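Local coordinates for protein bazooka, isoform C,LD29223p (Drosophila melanogaster, PDB 5OAK) that binds, through its first PDZ domain, the C-terminal PDZ-binding motif of the cell polarity protein Par-6, and probably also binds phosphatidylinositol and phosphatidic acid, at residues R48-N59 and S81-G91. Residues are numbered along the deposited sequence; the frame is centred on the assembly and turned at random. Where two conformers were deposited one is given.
Sequences RLRRDDRILEIN and SSELRVRVLRG
A bend at chi2 (-61°) curls Arg90 back so that its guanidinium edge meets Asp53 and the backbone of Arg48. Arg90 NH1 forms a salt bridge with Asp53 OD1 at 2.9 Å, on that oxygen's syn lone pair, while NH1 and NH2 together grip Arg48 O end-on. Asp53 OD2 accepts the Arg50 amide from above the carboxylate plane, which pins the type II turn running from Arg50 to Asp53. Arg50 lays its guanidinium flat over that of Arg90, centres 3.6 Å apart and planes at 17°; the nearby carboxylate probably eases this pairing of like charges.

Beyond the turn, strands 54-58 and 83-89 pair antiparallel, with a beta bulge between Ile55 and Glu57. With CG anti to the backbone N (chi1 -176°) and a bend at chi3, Arg87 lays one guanidinium face over Leu56 CB; in the conformer given, its NE (2.9 Å) and NH2 both meet Glu57 OE2. At the far end, Arg85 N donates to Asn59 OD1 at 2.8 Å, nearly straight.

Ile55, Val86 and Val88 pack on the core face of the sheet in the Bazooka PDZ part of this fusion, where strand 33-38 flanks 54-58, strand 7-12 flanks 83-89, and helix 68-78 covers Ile58 and Leu84.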
loop_
_atom_site.group_PDB
_atom_site.type_symbol
_atom_site.label_atom_id
_atom_site.label_comp_id
_atom_site.label_asym_id
_atom_site.label_seq_id
_atom_site.Cartn_x
_atom_site.Cartn_y
_atom_site.Cartn_z
ATOM N N ARG A 48 -9.429 -6.747 -0.578
ATOM C CA ARG A 48 -9.427 -6.943 -2.039
ATOM C C ARG A 48 -8.176 -6.427 -2.736
ATOM O O ARG A 48 -8.184 -6.201 -3.930
ATOM C CB ARG A 48 -10.686 -6.344 -2.701
ATOM C CG ARG A 48 -11.983 -6.807 -2.019
ATOM C CD ARG A 48 -13.220 -6.499 -2.912
ATOM N NE ARG A 48 -12.926 -6.700 -4.341
ATOM C CZ ARG A 48 -13.196 -7.799 -5.039
ATOM N NH1 ARG A 48 -12.856 -7.848 -6.316
ATOM N NH2 ARG A 48 -13.812 -8.835 -4.471
ATOM N N LEU A 49 -7.089 -6.289 -1.991
ATOM C CA LEU A 49 -5.780 -6.045 -2.593
ATOM C C LEU A 49 -5.332 -7.300 -3.349
ATOM O O LEU A 49 -5.537 -8.439 -2.876
ATOM C CB LEU A 49 -4.745 -5.702 -1.514
ATOM C CG LEU A 49 -4.613 -4.251 -1.116
ATOM C CD1 LEU A 49 -3.582 -4.182 -0.025
ATOM C CD2 LEU A 49 -4.134 -3.327 -2.243
ATOM N N ARG A 50 -4.702 -7.111 -4.498
ATOM C CA ARG A 50 -4.214 -8.210 -5.339
ATOM C C ARG A 50 -2.822 -7.944 -5.870
ATOM O O ARG A 50 -2.426 -6.786 -6.051
ATOM C CB ARG A 50 -5.153 -8.438 -6.503
ATOM C CG ARG A 50 -6.506 -8.903 -6.029
ATOM C CD ARG A 50 -7.240 -9.617 -7.078
ATOM N NE ARG A 50 -7.796 -8.675 -8.023
ATOM C CZ ARG A 50 -8.975 -8.078 -7.889
ATOM N NH1 ARG A 50 -9.731 -8.308 -6.817
ATOM N NH2 ARG A 50 -9.394 -7.256 -8.845
ATOM N N ARG A 51 -2.085 -9.026 -6.123
ATOM C CA ARG A 51 -0.806 -8.939 -6.808
ATOM C C ARG A 51 -0.933 -8.078 -8.083
ATOM O O ARG A 51 -1.932 -8.174 -8.818
ATOM C CB ARG A 51 -0.291 -10.336 -7.138
ATOM C CG ARG A 51 1.017 -10.317 -7.922
ATOM C CD ARG A 51 1.606 -11.712 -8.113
ATOM N NE ARG A 51 2.679 -11.705 -9.115
ATOM C CZ ARG A 51 3.956 -11.347 -8.904
ATOM N NH1 ARG A 51 4.381 -10.942 -7.697
ATOM N NH2 ARG A 51 4.822 -11.408 -9.920
ATOM N N ASP A 52 0.086 -7.255 -8.325
ATOM C CA ASP A 52 0.161 -6.321 -9.464
ATOM C C ASP A 52 -0.769 -5.084 -9.357
ATOM O O ASP A 52 -0.741 -4.236 -10.253
ATOM C CB ASP A 52 -0.072 -7.056 -10.805
ATOM C CG ASP A 52 1.032 -8.056 -11.125
ATOM O OD1 ASP A 52 2.211 -7.763 -10.840
ATOM O OD2 ASP A 52 0.709 -9.147 -11.656
ATOM N N ASP A 53 -1.500 -4.918 -8.249
ATOM C CA ASP A 53 -2.108 -3.619 -7.967
ATOM C C ASP A 53 -0.997 -2.572 -7.858
ATOM O O ASP A 53 0.048 -2.847 -7.266
ATOM C CB ASP A 53 -2.806 -3.604 -6.620
ATOM C CG ASP A 53 -4.132 -4.333 -6.589
ATOM O OD1 ASP A 53 -4.704 -4.715 -7.656
ATOM O OD2 ASP A 53 -4.637 -4.446 -5.437
ATOM N N ARG A 54 -1.248 -1.372 -8.355
ATOM C CA ARG A 54 -0.374 -0.242 -8.099
ATOM C C ARG A 54 -1.081 0.694 -7.131
ATOM O O ARG A 54 -2.123 1.253 -7.446
ATOM C CB ARG A 54 -0.027 0.499 -9.389
ATOM C CG ARG A 54 0.953 1.639 -9.181
ATOM C CD ARG A 54 1.748 1.945 -10.439
ATOM N NE ARG A 54 0.941 2.657 -11.415
ATOM C CZ ARG A 54 1.030 3.959 -11.659
ATOM N NH1 ARG A 54 0.244 4.509 -12.568
ATOM N NH2 ARG A 54 1.897 4.709 -10.999
ATOM N N ILE A 55 -0.513 0.849 -5.945
ATOM C CA ILE A 55 -1.118 1.685 -4.905
ATOM C C ILE A 55 -0.705 3.128 -5.178
ATOM O O ILE A 55 0.492 3.428 -5.215
ATOM C CB ILE A 55 -0.642 1.273 -3.512
ATOM C CG1 ILE A 55 -1.145 -0.148 -3.192
ATOM C CG2 ILE A 55 -1.140 2.300 -2.493
ATOM C CD1 ILE A 55 -0.398 -0.737 -1.943
ATOM N N LEU A 56 -1.680 4.016 -5.342
ATOM C CA LEU A 56 -1.426 5.407 -5.698
ATOM C C LEU A 56 -1.608 6.378 -4.539
ATOM O O LEU A 56 -1.091 7.488 -4.574
ATOM C CB LEU A 56 -2.342 5.821 -6.845
ATOM C CG LEU A 56 -2.206 5.009 -8.128
ATOM C CD1 LEU A 56 -3.104 5.592 -9.204
ATOM C CD2 LEU A 56 -0.759 4.991 -8.586
ATOM N N GLU A 57 -2.357 5.968 -3.529
ATOM C CA GLU A 57 -2.764 6.915 -2.488
ATOM C C GLU A 57 -3.115 6.148 -1.236
ATOM O O GLU A 57 -3.737 5.058 -1.328
ATOM C CB GLU A 57 -3.968 7.752 -2.986
ATOM C CG GLU A 57 -4.481 8.829 -2.059
ATOM C CD GLU A 57 -5.597 9.652 -2.712
ATOM O OE1 GLU A 57 -6.338 10.378 -2.015
ATOM O OE2 GLU A 57 -5.731 9.572 -3.947
ATOM N N ILE A 58 -2.734 6.685 -0.073
ATOM C CA ILE A 58 -3.060 6.028 1.197
ATOM C C ILE A 58 -3.620 7.067 2.132
ATOM O O ILE A 58 -2.956 8.062 2.399
ATOM C CB ILE A 58 -1.829 5.341 1.846
ATOM C CG1 ILE A 58 -1.262 4.302 0.869
ATOM C CG2 ILE A 58 -2.264 4.648 3.193
ATOM C CD1 ILE A 58 0.009 3.693 1.351
ATOM N N ASN A 59 -4.854 6.852 2.599
ATOM C CA ASN A 59 -5.516 7.777 3.530
ATOM C C ASN A 59 -5.435 9.212 3.015
ATOM O O ASN A 59 -5.129 10.168 3.751
ATOM C CB ASN A 59 -4.947 7.654 4.950
ATOM C CG ASN A 59 -5.379 6.374 5.599
ATOM O OD1 ASN A 59 -6.127 5.640 5.006
ATOM N ND2 ASN A 59 -4.928 6.095 6.803
ATOM N N SER A 81 -3.346 4.578 12.200
ATOM C CA SER A 81 -4.797 4.774 12.169
ATOM C C SER A 81 -5.555 3.438 12.118
ATOM O O SER A 81 -4.967 2.364 11.903
ATOM C CB SER A 81 -5.194 5.667 11.003
ATOM O OG SER A 81 -5.085 4.934 9.813
ATOM N N SER A 82 -6.860 3.494 12.361
ATOM C CA SER A 82 -7.663 2.267 12.514
ATOM C C SER A 82 -7.933 1.541 11.202
ATOM O O SER A 82 -8.326 0.385 11.195
ATOM C CB SER A 82 -8.992 2.599 13.196
ATOM O OG SER A 82 -9.754 3.432 12.345
ATOM N N GLU A 83 -7.737 2.210 10.071
ATOM C CA GLU A 83 -7.940 1.590 8.784
ATOM C C GLU A 83 -7.171 2.345 7.733
ATOM O O GLU A 83 -6.803 3.496 7.917
ATOM C CB GLU A 83 -9.403 1.546 8.419
ATOM C CG GLU A 83 -9.965 2.901 8.295
ATOM C CD GLU A 83 -11.448 2.921 8.293
ATOM O OE1 GLU A 83 -11.985 3.836 7.649
ATOM O OE2 GLU A 83 -12.047 2.035 8.945
ATOM N N LEU A 84 -6.927 1.662 6.627
ATOM C CA LEU A 84 -6.220 2.225 5.485
ATOM C C LEU A 84 -7.170 2.299 4.311
ATOM O O LEU A 84 -7.706 1.264 3.877
ATOM C CB LEU A 84 -5.030 1.353 5.079
ATOM C CG LEU A 84 -4.034 0.918 6.152
ATOM C CD1 LEU A 84 -2.927 0.097 5.512
ATOM C CD2 LEU A 84 -3.456 2.112 6.833
ATOM N N ARG A 85 -7.333 3.478 3.771
ATOM C CA ARG A 85 -8.091 3.693 2.543
ATOM C C ARG A 85 -7.065 3.764 1.422
ATOM O O ARG A 85 -6.260 4.693 1.380
ATOM C CB ARG A 85 -8.928 4.970 2.645
ATOM C CG ARG A 85 -9.986 4.831 3.744
ATOM C CD ARG A 85 -10.613 6.136 4.180
ATOM N NE ARG A 85 -9.646 7.152 4.599
ATOM C CZ ARG A 85 -9.007 7.173 5.770
ATOM N NH1 ARG A 85 -9.179 6.193 6.686
ATOM N NH2 ARG A 85 -8.167 8.175 6.009
ATOM N N VAL A 86 -7.066 2.776 0.541
ATOM C CA VAL A 86 -5.966 2.612 -0.414
ATOM C C VAL A 86 -6.498 2.691 -1.814
ATOM O O VAL A 86 -7.401 1.922 -2.179
ATOM C CB VAL A 86 -5.313 1.223 -0.162
ATOM C CG1 VAL A 86 -4.110 1.000 -1.057
ATOM C CG2 VAL A 86 -4.901 1.099 1.309
ATOM N N ARG A 87 -5.995 3.614 -2.615
ATOM C CA ARG A 87 -6.486 3.719 -3.984
ATOM C C ARG A 87 -5.544 2.984 -4.912
ATOM O O ARG A 87 -4.319 3.230 -4.856
ATOM C CB ARG A 87 -6.598 5.201 -4.412
ATOM C CG ARG A 87 -7.197 5.318 -5.794
ATOM C CD ARG A 87 -7.657 6.788 -6.066
ATOM N NE ARG A 87 -6.558 7.737 -5.974
ATOM C CZ ARG A 87 -5.717 8.070 -6.957
ATOM N NH1 ARG A 87 -5.833 7.497 -8.160
ATOM N NH2 ARG A 87 -4.722 8.970 -6.711
ATOM N N VAL A 88 -6.078 2.045 -5.711
ATOM C CA VAL A 88 -5.220 1.232 -6.563
ATOM C C VAL A 88 -5.637 1.284 -8.052
ATOM O O VAL A 88 -6.808 1.469 -8.364
ATOM C CB VAL A 88 -5.175 -0.277 -6.113
ATOM C CG1 VAL A 88 -4.729 -0.391 -4.660
ATOM C CG2 VAL A 88 -6.518 -0.963 -6.312
ATOM N N LEU A 89 -4.662 1.072 -8.933
ATOM C CA LEU A 89 -4.939 0.660 -10.309
ATOM C C LEU A 89 -4.685 -0.820 -10.405
ATOM O O LEU A 89 -3.603 -1.280 -10.007
ATOM C CB LEU A 89 -4.020 1.384 -11.294
ATOM C CG LEU A 89 -4.341 2.810 -11.628
ATOM C CD1 LEU A 89 -3.295 3.387 -12.615
ATOM C CD2 LEU A 89 -5.766 2.895 -12.217
ATOM N N ARG A 90 -5.625 -1.569 -10.962
ATOM C CA ARG A 90 -5.453 -3.019 -11.060
ATOM C C ARG A 90 -4.429 -3.357 -12.146
ATOM O O ARG A 90 -4.320 -2.622 -13.112
ATOM C CB ARG A 90 -6.783 -3.674 -11.389
ATOM C CG ARG A 90 -7.855 -3.458 -10.333
ATOM C CD ARG A 90 -7.449 -4.039 -9.020
ATOM N NE ARG A 90 -8.599 -4.138 -8.117
ATOM C CZ ARG A 90 -8.524 -4.682 -6.915
ATOM N NH1 ARG A 90 -7.331 -5.098 -6.492
ATOM N NH2 ARG A 90 -9.608 -4.785 -6.126
ATOM N N GLY A 91 -3.714 -4.478 -11.996
ATOM C CA GLY A 91 -2.702 -4.900 -12.957
ATOM C C GLY A 91 -3.248 -5.413 -14.273
ATOM O O GLY A 91 -4.458 -5.556 -14.423
HETATM O O HOH W 1 -4.035 -6.292 -9.646
#